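Local coordinates for protein EmrA (Aquifex aeolicus, PDB 4TKO) that serves as the periplasmic adaptor of an MFS multidrug efflux pump and probably takes part in the export of xenobiotics, at residues V230-I235 / A247-N252. Numbering follows the deposited sequence.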
loop_
_atom_site.group_PDB
_atom_site.type_symbol
_atom_site.label_atom_id
_atom_site.label_comp_id
_atom_site.label_asym_id
_atom_site.label_seq_id
_atom_site.Cartn_x
_atom_site.Cartn_y
_atom_site.Cartn_z
ATOM N N VAL A 230 -10.569 -35.644 9.088
ATOM C CA VAL A 230 -10.906 -34.949 10.318
ATOM C C VAL A 230 -10.909 -35.917 11.477
ATOM O O VAL A 230 -11.789 -36.761 11.606
ATOM C CB VAL A 230 -12.260 -34.249 10.231
ATOM C CG1 VAL A 230 -12.514 -33.487 11.501
ATOM C CG2 VAL A 230 -12.270 -33.311 9.057
ATOM N N ALA A 231 -9.903 -35.761 12.327
ATOM C CA ALA A 231 -9.666 -36.643 13.454
ATOM C C ALA A 231 -10.484 -36.254 14.675
ATOM O O ALA A 231 -10.799 -37.117 15.501
ATOM C CB ALA A 231 -8.176 -36.652 13.798
ATOM N N LYS A 232 -10.801 -34.962 14.794
ATOM C CA LYS A 232 -11.600 -34.444 15.905
ATOM C C LYS A 232 -12.300 -33.160 15.492
ATOM O O LYS A 232 -11.811 -32.418 14.637
ATOM C CB LYS A 232 -10.734 -34.187 17.149
ATOM C CG LYS A 232 -10.071 -35.439 17.733
ATOM C CD LYS A 232 -10.507 -35.717 19.177
ATOM C CE LYS A 232 -10.254 -37.184 19.592
ATOM N NZ LYS A 232 -11.389 -38.079 19.168
ATOM N N ARG A 233 -13.459 -32.909 16.088
ATOM C CA ARG A 233 -14.148 -31.640 15.907
ATOM C C ARG A 233 -14.499 -31.041 17.256
ATOM O O ARG A 233 -15.250 -31.624 18.028
ATOM C CB ARG A 233 -15.417 -31.803 15.066
ATOM C CG ARG A 233 -16.263 -30.547 15.064
ATOM C CD ARG A 233 -17.251 -30.513 13.923
ATOM N NE ARG A 233 -18.380 -31.400 14.173
ATOM C CZ ARG A 233 -19.424 -31.090 14.933
ATOM N NH1 ARG A 233 -19.488 -29.904 15.518
ATOM N NH2 ARG A 233 -20.397 -31.975 15.115
ATOM N N PHE A 234 -13.967 -29.862 17.539
ATOM C CA PHE A 234 -14.120 -29.290 18.865
ATOM C C PHE A 234 -15.232 -28.273 18.928
ATOM O O PHE A 234 -15.539 -27.759 19.995
ATOM C CB PHE A 234 -12.824 -28.629 19.312
ATOM C CG PHE A 234 -11.669 -29.560 19.388
ATOM C CD1 PHE A 234 -11.618 -30.542 20.360
ATOM C CD2 PHE A 234 -10.616 -29.451 18.500
ATOM C CE1 PHE A 234 -10.541 -31.403 20.433
ATOM C CE2 PHE A 234 -9.532 -30.303 18.579
ATOM C CZ PHE A 234 -9.495 -31.278 19.539
ATOM N N ILE A 235 -15.825 -27.960 17.790
ATOM C CA ILE A 235 -16.746 -26.822 17.762
ATOM C C ILE A 235 -18.135 -27.195 17.293
ATOM O O ILE A 235 -18.331 -28.138 16.528
ATOM C CB ILE A 235 -16.229 -25.683 16.860
ATOM C CG1 ILE A 235 -15.984 -26.223 15.452
ATOM C CG2 ILE A 235 -14.968 -25.101 17.436
ATOM C CD1 ILE A 235 -15.734 -25.177 14.395
ATOM N N ALA A 247 -10.222 -25.881 16.393
ATOM C CA ALA A 247 -11.552 -26.172 15.885
ATOM C C ALA A 247 -11.649 -27.630 15.403
ATOM O O ALA A 247 -12.621 -28.317 15.712
ATOM C CB ALA A 247 -11.905 -25.203 14.754
ATOM N N PHE A 248 -10.660 -28.075 14.622
ATOM C CA PHE A 248 -10.554 -29.474 14.211
ATOM C C PHE A 248 -9.151 -29.992 14.411
ATOM O O PHE A 248 -8.195 -29.220 14.575
ATOM C CB PHE A 248 -10.926 -29.685 12.735
ATOM C CG PHE A 248 -12.268 -29.136 12.354
ATOM C CD1 PHE A 248 -12.437 -27.777 12.128
ATOM C CD2 PHE A 248 -13.351 -29.978 12.201
ATOM C CE1 PHE A 248 -13.670 -27.277 11.778
ATOM C CE2 PHE A 248 -14.590 -29.481 11.850
ATOM C CZ PHE A 248 -14.750 -28.133 11.631
ATOM N N ALA A 249 -9.030 -31.313 14.372
ATOM C CA ALA A 249 -7.739 -31.949 14.176
ATOM C C ALA A 249 -7.708 -32.640 12.801
ATOM O O ALA A 249 -8.632 -33.359 12.443
ATOM C CB ALA A 249 -7.471 -32.925 15.275
ATOM N N LEU A 250 -6.655 -32.395 12.032
ATOM C CA LEU A 250 -6.528 -32.987 10.712
ATOM C C LEU A 250 -5.358 -33.941 10.675
ATOM O O LEU A 250 -4.264 -33.605 11.116
ATOM C CB LEU A 250 -6.341 -31.921 9.649
ATOM C CG LEU A 250 -6.920 -32.292 8.289
ATOM C CD1 LEU A 250 -8.396 -32.571 8.424
ATOM C CD2 LEU A 250 -6.682 -31.167 7.311
ATOM N N VAL A 251 -5.599 -35.136 10.147
ATOM C CA VAL A 251 -4.574 -36.157 10.071
ATOM C C VAL A 251 -4.079 -36.299 8.640
ATOM O O VAL A 251 -4.861 -36.417 7.695
ATOM C CB VAL A 251 -5.104 -37.516 10.576
ATOM C CG1 VAL A 251 -4.102 -38.654 10.281
ATOM C CG2 VAL A 251 -5.413 -37.426 12.055
ATOM N N ASN A 252 -2.767 -36.258 8.491
ATOM C CA ASN A 252 -2.153 -36.531 7.218
ATOM C C ASN A 252 -2.173 -38.036 7.033
ATOM O O ASN A 252 -1.604 -38.778 7.823
ATOM C CB ASN A 252 -0.736 -35.964 7.186
ATOM C CG ASN A 252 0.116 -36.567 6.092
ATOM O OD1 ASN A 252 -0.384 -37.196 5.156
ATOM N ND2 ASN A 252 1.420 -36.371 6.202
#
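Strands 230-233 and 247-251 run antiparallel, their axes 4.5 Å apart at closest approach, and a classic beta bulge, Ala231 and Lys232 together facing Ala249, shifts the register by one residue. Ala249 is held through both backbone polar atoms: its O accepts from Ala231 N at 2.7 Å, and its N donates to Lys232 O at 3.0 Å. Beyond the strand end, Phe234 N reaches Ala247 O in a nearly straight bond (173°).

The ring of Phe248, its CG anti to the carbonyl carbon (chi1 -54°), lies on the face shared with Val230, Arg233 and Leu250. Val230 CG1 meets the ring edge at CD2 (3.7 Å), while the aliphatic part of Arg233 runs alongside, its CD 3.5 Å from Phe248 CE2. The Ile235 side chain crosses that of Phe248 at about a right angle, its CD1 3.9 Å from Phe248 CE1. Leu48, Ala49 and Leu222 also pack on Phe248, joining this strand pair to the second sheet of the barrel-sandwich hybrid, the lipoyl-like domain of membrane fusion proteins.

Arg233 thus lends methylenes to the apolar core while its chain, bent at chi3 (76°), lets NE salt-bridge Asp37 and NH1 donate in plane to Ile235 O, probably balancing its charge at the core's margin.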